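Local coordinates for Es1 family protein (Ehrlichia chaffeensis, PDB 3L3B) that is of unknown exact function but belongs to the DJ-1/PfpI family, has an amidotransferase-like domain and is probably involved in isoprenoid biosynthesis, at residues L24-L30 against F108-P114; K121-N125 against Y135-F140; V144-N149 against L167-A172. All blocks are in the same frame, centred on the assembly; numbering follows the deposited sequence.

Contact 1 of 3, residues L24-L30 against F108-P114; sequences LNSAVIL and FDMLVIP
Strands 24-29 and 110-113 run parallel, the axes of these segments coming within 4.6 Å, joined by a ladder in which Ala27 N donates to Met110 O, Ala27 O accepts from Val112 N (2.9 Å) and Ile29 N donates to Val112 O. Ala27 O has a second donor, Ser26 OG, arriving from the opposite face of the carbonyl plane, which satisfies the buried hydroxyl. Its rotamer, OG anti to the backbone N (chi1 -175°), also lays it against Met110 CG at 3.4 Å. On the other sheet face Ala27 CB stands over the centre of the Phe108 ring, a CH-pi contact 4.0 Å from the centroid; a methyl is small enough to let the ring lie flat. Leu111 CD1 meets the same methyl and packs on Ile29 CD1 at 3.6 Å. At the N-terminal end of strand 24-29 Asp109 OD2 takes the N-H of Asn25 nearly along its C-O axis (2.8 Å, 166° at the hydrogen), while Asp109 N returns a bond to Asn25 O. Helices 41-53 and 221-238 cover the Ser26-Val112 face and helix 138-149 the Ala27-Leu111 face, as expected for central strands in the three-layered alpha/beta sandwich of the DJ-1/PfpI family.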
# COMPACT_ATOMS: atom_id res chain seq x y z
N LEU B 24 -21.97 8.85 -1.52
CA LEU B 24 -21.21 8.20 -2.63
C LEU B 24 -20.44 6.98 -2.15
O LEU B 24 -19.75 7.04 -1.13
CB LEU B 24 -20.21 9.16 -3.29
CG LEU B 24 -20.73 10.39 -4.05
CD1 LEU B 24 -19.68 10.93 -5.01
CD2 LEU B 24 -21.99 10.08 -4.82
N ASN B 25 -20.54 5.90 -2.91
CA ASN B 25 -19.84 4.64 -2.65
C ASN B 25 -19.14 4.13 -3.90
O ASN B 25 -19.71 4.21 -5.01
CB ASN B 25 -20.85 3.57 -2.27
CG ASN B 25 -21.44 3.78 -0.94
OD1 ASN B 25 -20.81 3.45 0.06
ND2 ASN B 25 -22.65 4.32 -0.90
N SER B 26 -17.96 3.54 -3.70
CA SER B 26 -17.19 2.94 -4.80
C SER B 26 -16.81 1.51 -4.51
O SER B 26 -16.40 1.20 -3.38
CB SER B 26 -15.91 3.71 -5.02
OG SER B 26 -15.25 3.19 -6.14
N ALA B 27 -16.93 0.64 -5.49
CA ALA B 27 -16.34 -0.69 -5.41
C ALA B 27 -14.88 -0.60 -5.88
O ALA B 27 -14.54 0.27 -6.70
CB ALA B 27 -17.11 -1.69 -6.28
N VAL B 28 -14.01 -1.43 -5.31
CA VAL B 28 -12.60 -1.51 -5.73
C VAL B 28 -12.31 -2.97 -5.93
O VAL B 28 -12.56 -3.76 -5.01
CB VAL B 28 -11.63 -0.91 -4.67
CG1 VAL B 28 -10.12 -1.09 -5.09
CG2 VAL B 28 -11.99 0.56 -4.40
N ILE B 29 -11.81 -3.34 -7.11
CA ILE B 29 -11.53 -4.72 -7.41
C ILE B 29 -10.02 -4.94 -7.33
O ILE B 29 -9.23 -4.24 -7.96
CB ILE B 29 -12.08 -5.17 -8.77
CG1 ILE B 29 -13.61 -5.14 -8.73
CG2 ILE B 29 -11.58 -6.57 -9.07
CD1 ILE B 29 -14.34 -5.31 -10.08
N LEU B 30 -9.65 -5.96 -6.58
CA LEU B 30 -8.29 -6.31 -6.34
C LEU B 30 -7.97 -7.72 -6.87
O LEU B 30 -8.86 -8.60 -7.02
CB LEU B 30 -8.06 -6.25 -4.83
CG LEU B 30 -8.28 -4.93 -4.10
CD1 LEU B 30 -8.01 -5.10 -2.61
CD2 LEU B 30 -7.32 -3.88 -4.68
N PHE B 108 -23.50 0.70 -5.27
CA PHE B 108 -22.38 1.57 -5.61
C PHE B 108 -22.73 2.57 -6.71
O PHE B 108 -23.61 2.32 -7.52
CB PHE B 108 -21.14 0.74 -6.01
CG PHE B 108 -20.73 -0.26 -4.99
CD1 PHE B 108 -19.99 0.12 -3.90
CD2 PHE B 108 -21.15 -1.58 -5.08
CE1 PHE B 108 -19.62 -0.79 -2.92
CE2 PHE B 108 -20.84 -2.49 -4.13
CZ PHE B 108 -20.05 -2.11 -3.03
N ASP B 109 -21.99 3.68 -6.72
CA ASP B 109 -22.02 4.69 -7.76
C ASP B 109 -20.95 4.55 -8.85
O ASP B 109 -21.10 5.10 -9.95
CB ASP B 109 -21.83 6.06 -7.12
CG ASP B 109 -22.83 6.34 -6.07
OD1 ASP B 109 -23.98 6.61 -6.42
OD2 ASP B 109 -22.48 6.27 -4.90
N MET B 110 -19.86 3.83 -8.54
CA MET B 110 -18.69 3.75 -9.39
C MET B 110 -17.84 2.52 -9.00
O MET B 110 -18.05 1.93 -7.94
CB MET B 110 -17.85 5.03 -9.27
CG MET B 110 -17.32 5.37 -7.82
SD MET B 110 -16.27 6.89 -7.69
CE MET B 110 -14.66 6.20 -8.02
N LEU B 111 -16.85 2.22 -9.83
CA LEU B 111 -15.93 1.12 -9.70
C LEU B 111 -14.56 1.64 -10.02
O LEU B 111 -14.39 2.40 -10.97
CB LEU B 111 -16.30 0.03 -10.72
CG LEU B 111 -15.36 -1.16 -10.85
CD1 LEU B 111 -15.35 -1.93 -9.50
CD2 LEU B 111 -15.70 -2.04 -11.99
N VAL B 112 -13.56 1.27 -9.19
CA VAL B 112 -12.16 1.53 -9.52
C VAL B 112 -11.39 0.20 -9.51
O VAL B 112 -11.60 -0.66 -8.64
CB VAL B 112 -11.52 2.60 -8.61
CG1 VAL B 112 -10.13 2.99 -9.13
CG2 VAL B 112 -12.42 3.82 -8.55
N ILE B 113 -10.55 0.03 -10.53
CA ILE B 113 -9.69 -1.11 -10.68
C ILE B 113 -8.22 -0.66 -10.69
O ILE B 113 -7.69 -0.26 -11.73
CB ILE B 113 -9.97 -1.86 -11.99
CG1 ILE B 113 -11.48 -2.05 -12.16
CG2 ILE B 113 -9.26 -3.19 -11.95
CD1 ILE B 113 -11.93 -2.47 -13.57
N PRO B 114 -7.53 -0.78 -9.55
CA PRO B 114 -6.08 -0.52 -9.58
C PRO B 114 -5.38 -1.45 -10.56
O PRO B 114 -5.93 -2.48 -10.96
CB PRO B 114 -5.66 -0.83 -8.15
CG PRO B 114 -6.88 -0.64 -7.31
CD PRO B 114 -8.04 -0.99 -8.19
O HOH W 1 -24.12 5.25 -3.45
O HOH W 2 -6.50 -4.29 -8.77

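Contact 2 of 3, residues K121-N125 against Y135-F140; sequences KNFSN and YILPEF
The end of helix 117-123 and the loop after it meet the lead-in and first turn of helix 138-149, with a Phe123-Phe140 pair at the buried end. Two backbone hydrogen bonds and one from a side chain join the segments. Phe123 O accepts from Leu137 N at 2.8 Å, with the donor well above the carbonyl plane, and Asn125 N reaches Tyr135 O at 3.2 Å. The third uses a side chain: Asn125 OD1 takes the N-H of Tyr135 at 3.0 Å, a more bent bond (145° at the hydrogen). Asn125 CG lies between its own backbone N and carbonyl carbon (chi1 71°), which carries the amide across to Tyr135; a short amide suits this place because its oxygen can stand in for a backbone acceptor. Between these bonds Ser124 and Ile136 form a single bridge, with Ile136 CD1 resting on Ser124 CB. Ser124 OG turns back to its own side of the contact, bonding to Ala120 O and Leu126 N.

Deeper in, Phe123 CD2 sits 3.6 Å from Phe140 CD1 and over the centre of the Phe140 ring. The two ring planes are inclined by 34°, an oblique packing. Leu137, the N-cap residue of helix 138-149, sends CD2 to Phe123 CD1 at 4.0 Å. Apolar side chains suit this buried end, where both rings also pack on Ile29. Phe140 touches Val163 and Leu167 too, so it lies between strand 24-29 and helix 160-168, with Phe123 beside it on the sheet.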
# COMPACT_ATOMS: atom_id res chain seq x y z
N LYS B 121 -2.87 -10.97 -15.45
CA LYS B 121 -2.55 -12.39 -15.38
C LYS B 121 -3.67 -13.18 -14.73
O LYS B 121 -3.98 -14.33 -15.15
CB LYS B 121 -1.23 -12.59 -14.59
N ASN B 122 -4.26 -12.63 -13.68
CA ASN B 122 -5.29 -13.35 -12.93
C ASN B 122 -6.71 -13.22 -13.48
O ASN B 122 -7.52 -14.09 -13.24
CB ASN B 122 -5.28 -12.99 -11.44
CG ASN B 122 -3.96 -13.27 -10.80
OD1 ASN B 122 -3.17 -14.04 -11.33
ND2 ASN B 122 -3.70 -12.62 -9.66
N PHE B 123 -7.01 -12.16 -14.19
CA PHE B 123 -8.37 -11.93 -14.66
C PHE B 123 -8.50 -12.14 -16.16
O PHE B 123 -9.61 -11.96 -16.71
CB PHE B 123 -8.81 -10.49 -14.38
CG PHE B 123 -8.90 -10.11 -12.92
CD1 PHE B 123 -8.83 -11.05 -11.91
CD2 PHE B 123 -9.10 -8.81 -12.58
CE1 PHE B 123 -8.91 -10.67 -10.54
CE2 PHE B 123 -9.18 -8.43 -11.19
CZ PHE B 123 -9.09 -9.34 -10.22
N SER B 124 -7.40 -12.43 -16.84
CA SER B 124 -7.42 -12.59 -18.30
C SER B 124 -6.40 -13.60 -18.80
O SER B 124 -5.53 -14.05 -18.06
CB SER B 124 -7.27 -11.23 -19.00
OG SER B 124 -5.93 -10.85 -19.27
N ASN B 125 -6.52 -14.01 -20.07
CA ASN B 125 -5.39 -14.70 -20.72
C ASN B 125 -4.70 -13.77 -21.72
O ASN B 125 -3.82 -14.19 -22.48
CB ASN B 125 -5.83 -16.00 -21.38
CG ASN B 125 -6.65 -15.76 -22.59
OD1 ASN B 125 -7.02 -14.62 -22.85
ND2 ASN B 125 -6.93 -16.82 -23.37
N TYR B 135 -9.87 -14.18 -23.53
CA TYR B 135 -10.75 -14.69 -22.46
C TYR B 135 -10.60 -13.76 -21.24
O TYR B 135 -9.53 -13.23 -21.00
CB TYR B 135 -10.33 -16.11 -22.06
CG TYR B 135 -11.11 -16.72 -20.90
CD1 TYR B 135 -12.29 -17.44 -21.13
CD2 TYR B 135 -10.66 -16.59 -19.59
CE1 TYR B 135 -13.00 -18.02 -20.07
CE2 TYR B 135 -11.37 -17.15 -18.53
CZ TYR B 135 -12.53 -17.86 -18.77
OH TYR B 135 -13.23 -18.44 -17.72
N ILE B 136 -11.68 -13.57 -20.49
CA ILE B 136 -11.68 -12.73 -19.28
C ILE B 136 -12.46 -13.49 -18.22
O ILE B 136 -13.56 -14.02 -18.47
CB ILE B 136 -12.35 -11.33 -19.51
CG1 ILE B 136 -11.80 -10.61 -20.76
CG2 ILE B 136 -12.21 -10.47 -18.27
CD1 ILE B 136 -10.66 -9.69 -20.55
N LEU B 137 -11.88 -13.56 -17.02
CA LEU B 137 -12.50 -14.26 -15.91
C LEU B 137 -13.96 -13.84 -15.80
O LEU B 137 -14.22 -12.66 -15.62
CB LEU B 137 -11.76 -13.91 -14.60
CG LEU B 137 -12.32 -14.51 -13.30
CD1 LEU B 137 -12.24 -16.05 -13.29
CD2 LEU B 137 -11.56 -13.90 -12.11
N PRO B 138 -14.91 -14.79 -15.93
CA PRO B 138 -16.31 -14.39 -16.03
C PRO B 138 -16.86 -13.51 -14.92
O PRO B 138 -17.55 -12.53 -15.21
CB PRO B 138 -17.06 -15.74 -16.08
CG PRO B 138 -16.10 -16.64 -16.79
CD PRO B 138 -14.74 -16.22 -16.27
N GLU B 139 -16.57 -13.86 -13.66
CA GLU B 139 -17.08 -13.12 -12.52
C GLU B 139 -16.62 -11.65 -12.59
O GLU B 139 -17.37 -10.78 -12.18
CB GLU B 139 -16.60 -13.78 -11.20
N PHE B 140 -15.41 -11.39 -13.14
CA PHE B 140 -14.83 -10.04 -13.32
C PHE B 140 -15.48 -9.29 -14.52
O PHE B 140 -15.89 -8.16 -14.38
CB PHE B 140 -13.33 -10.12 -13.59
CG PHE B 140 -12.66 -8.77 -13.88
CD1 PHE B 140 -12.53 -7.81 -12.89
CD2 PHE B 140 -12.13 -8.49 -15.12
CE1 PHE B 140 -11.93 -6.57 -13.15
CE2 PHE B 140 -11.51 -7.26 -15.38
CZ PHE B 140 -11.39 -6.31 -14.39

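Contact 3 of 3, residues V144-N149 against L167-A172; sequences VREFYN and LLKDIA
Leu167 O is gripped by two nitrogens of Arg145, NE and NH1, each at 2.8 Å, the guanidinium coming side-on. Two N-H groups sharing one in-plane oxygen limit the rotation of the guanidinium; they reach the carbonyl from opposite faces of its plane and satisfy it near the end of helix 160-168. Arginine suits the place: its chain, bent at chi2 (-87°), is long enough to span the gap, and its apolar part is useful on the way, since CD packs on Leu168 CD2 and on Ile171 CD1. That same Ile171 methyl lies 3.5 Å above one face of the guanidinium, offset toward its rim.

About one turn further along the helix, Tyr148 lays its ring against Leu168, whose CD1 is over one face, and Tyr148 CG meets Leu168 CD2 at 3.7 Å. Tyrosine fits because the ring gives Leu168 an apolar face while its hydroxyl reaches Asn207 OD1. Tyr148 OH also approaches Ala172 CB at 3.4 Å. Val144 CG1 closes the inner side against Leu167 CD1 (3.7 Å). Helix 138-149 thus joins the end of helix 160-168 and the turn beyond it, while Val144 and Tyr148 also touch Ile154 of strand 154-157 and Val144 reaches strand 110-113.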
# COMPACT_ATOMS: atom_id res chain seq x y z
N VAL B 144 -17.77 -5.85 -14.17
CA VAL B 144 -17.47 -4.62 -14.88
C VAL B 144 -18.57 -4.29 -15.91
O VAL B 144 -18.97 -3.16 -15.99
CB VAL B 144 -16.09 -4.63 -15.57
CG1 VAL B 144 -15.85 -3.33 -16.26
CG2 VAL B 144 -14.90 -4.90 -14.55
N ARG B 145 -19.08 -5.29 -16.66
CA ARG B 145 -20.22 -5.06 -17.55
C ARG B 145 -21.46 -4.57 -16.79
O ARG B 145 -22.23 -3.77 -17.33
CB ARG B 145 -20.57 -6.34 -18.34
CG ARG B 145 -19.49 -6.79 -19.33
CD ARG B 145 -19.69 -6.09 -20.64
NE ARG B 145 -18.90 -6.60 -21.76
CZ ARG B 145 -19.37 -7.31 -22.78
NH1 ARG B 145 -18.53 -7.65 -23.77
NH2 ARG B 145 -20.65 -7.66 -22.83
N GLU B 146 -21.68 -5.04 -15.55
CA GLU B 146 -22.84 -4.57 -14.79
C GLU B 146 -22.71 -3.09 -14.46
O GLU B 146 -23.68 -2.34 -14.57
CB GLU B 146 -23.11 -5.38 -13.53
CG GLU B 146 -23.86 -6.67 -13.78
CD GLU B 146 -24.31 -7.32 -12.49
OE1 GLU B 146 -25.37 -6.93 -11.96
OE2 GLU B 146 -23.59 -8.22 -12.00
N PHE B 147 -21.52 -2.67 -14.07
CA PHE B 147 -21.25 -1.25 -13.83
C PHE B 147 -21.43 -0.49 -15.15
O PHE B 147 -22.10 0.54 -15.18
CB PHE B 147 -19.86 -1.01 -13.28
CG PHE B 147 -19.77 -1.11 -11.76
CD1 PHE B 147 -20.12 -0.02 -10.96
CD2 PHE B 147 -19.43 -2.29 -11.17
CE1 PHE B 147 -20.07 -0.10 -9.57
CE2 PHE B 147 -19.40 -2.38 -9.78
CZ PHE B 147 -19.71 -1.27 -8.99
N TYR B 148 -20.85 -1.00 -16.22
CA TYR B 148 -20.95 -0.30 -17.52
C TYR B 148 -22.38 -0.22 -18.00
O TYR B 148 -22.85 0.86 -18.42
CB TYR B 148 -20.09 -0.97 -18.59
CG TYR B 148 -20.19 -0.27 -19.90
CD1 TYR B 148 -19.55 0.94 -20.11
CD2 TYR B 148 -20.97 -0.79 -20.93
CE1 TYR B 148 -19.68 1.61 -21.31
CE2 TYR B 148 -21.10 -0.12 -22.16
CZ TYR B 148 -20.44 1.07 -22.33
OH TYR B 148 -20.58 1.76 -23.51
N ASN B 149 -23.11 -1.32 -17.92
CA ASN B 149 -24.51 -1.27 -18.39
C ASN B 149 -25.43 -0.42 -17.49
O ASN B 149 -26.41 0.09 -17.96
CB ASN B 149 -25.07 -2.68 -18.58
CG ASN B 149 -24.43 -3.40 -19.76
OD1 ASN B 149 -24.15 -4.59 -19.69
ND2 ASN B 149 -24.15 -2.65 -20.84
N LEU B 167 -12.68 -6.34 -22.34
CA LEU B 167 -13.91 -6.89 -21.86
C LEU B 167 -15.15 -6.12 -22.39
O LEU B 167 -16.22 -6.71 -22.44
CB LEU B 167 -13.91 -7.02 -20.33
CG LEU B 167 -14.13 -5.80 -19.43
CD1 LEU B 167 -15.64 -5.52 -19.21
CD2 LEU B 167 -13.44 -5.95 -18.02
N LEU B 168 -15.00 -4.85 -22.75
CA LEU B 168 -16.11 -4.06 -23.35
C LEU B 168 -16.20 -4.08 -24.91
O LEU B 168 -17.16 -3.58 -25.50
CB LEU B 168 -16.06 -2.64 -22.84
CG LEU B 168 -16.35 -2.44 -21.36
CD1 LEU B 168 -16.09 -0.98 -20.93
CD2 LEU B 168 -17.79 -2.93 -20.98
N LYS B 169 -15.21 -4.66 -25.57
CA LYS B 169 -15.00 -4.44 -27.00
C LYS B 169 -16.15 -4.88 -27.91
O LYS B 169 -16.29 -4.34 -29.00
CB LYS B 169 -13.72 -5.14 -27.47
CG LYS B 169 -13.89 -6.61 -27.73
CD LYS B 169 -12.53 -7.32 -27.75
CE LYS B 169 -12.05 -7.64 -29.17
NZ LYS B 169 -11.02 -8.75 -29.06
N ASP B 170 -16.93 -5.86 -27.48
CA ASP B 170 -18.07 -6.31 -28.27
C ASP B 170 -19.26 -5.38 -28.20
O ASP B 170 -20.10 -5.42 -29.04
CB ASP B 170 -18.51 -7.70 -27.87
CG ASP B 170 -17.40 -8.74 -28.06
OD1 ASP B 170 -16.71 -8.71 -29.13
OD2 ASP B 170 -17.24 -9.56 -27.15
N ILE B 171 -19.32 -4.53 -27.18
CA ILE B 171 -20.44 -3.62 -27.02
C ILE B 171 -20.04 -2.14 -27.03
O ILE B 171 -20.90 -1.28 -27.12
CB ILE B 171 -21.26 -3.95 -25.73
CG1 ILE B 171 -20.42 -3.73 -24.47
CG2 ILE B 171 -21.86 -5.40 -25.81
CD1 ILE B 171 -21.21 -3.84 -23.14
N ALA B 172 -18.73 -1.83 -26.96
CA ALA B 172 -18.28 -0.46 -26.98
C ALA B 172 -16.82 -0.33 -27.45
O ALA B 172 -16.00 -1.24 -27.23
CB ALA B 172 -18.42 0.13 -25.55
O HOH W 3 -18.78 -10.31 -25.11
O HOH W 4 -22.24 0.63 -26.19

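From the N terminus, strand 24-29 meets strand 110-113 in contact 1, closing a long excursion of 77 residues that includes helices 41-53 and 85-92. The chain then passes through helix 117-123 into contact 2, which closes a short loop before helix 138-149. That helix carries on to contact 3, where the excursion through strand 154-157 and helix 160-168 returns to it. The three contacts follow in series, none nesting in or crossing another. They touch one another nonetheless: Ile29 meets Phe123 and Phe140, Phe147 packs on Ala27 and Leu111, and Phe140 packs on Leu167. Helix 138-149, shared by contacts 2 and 3, thereby binds the central sheet to helix 160-168.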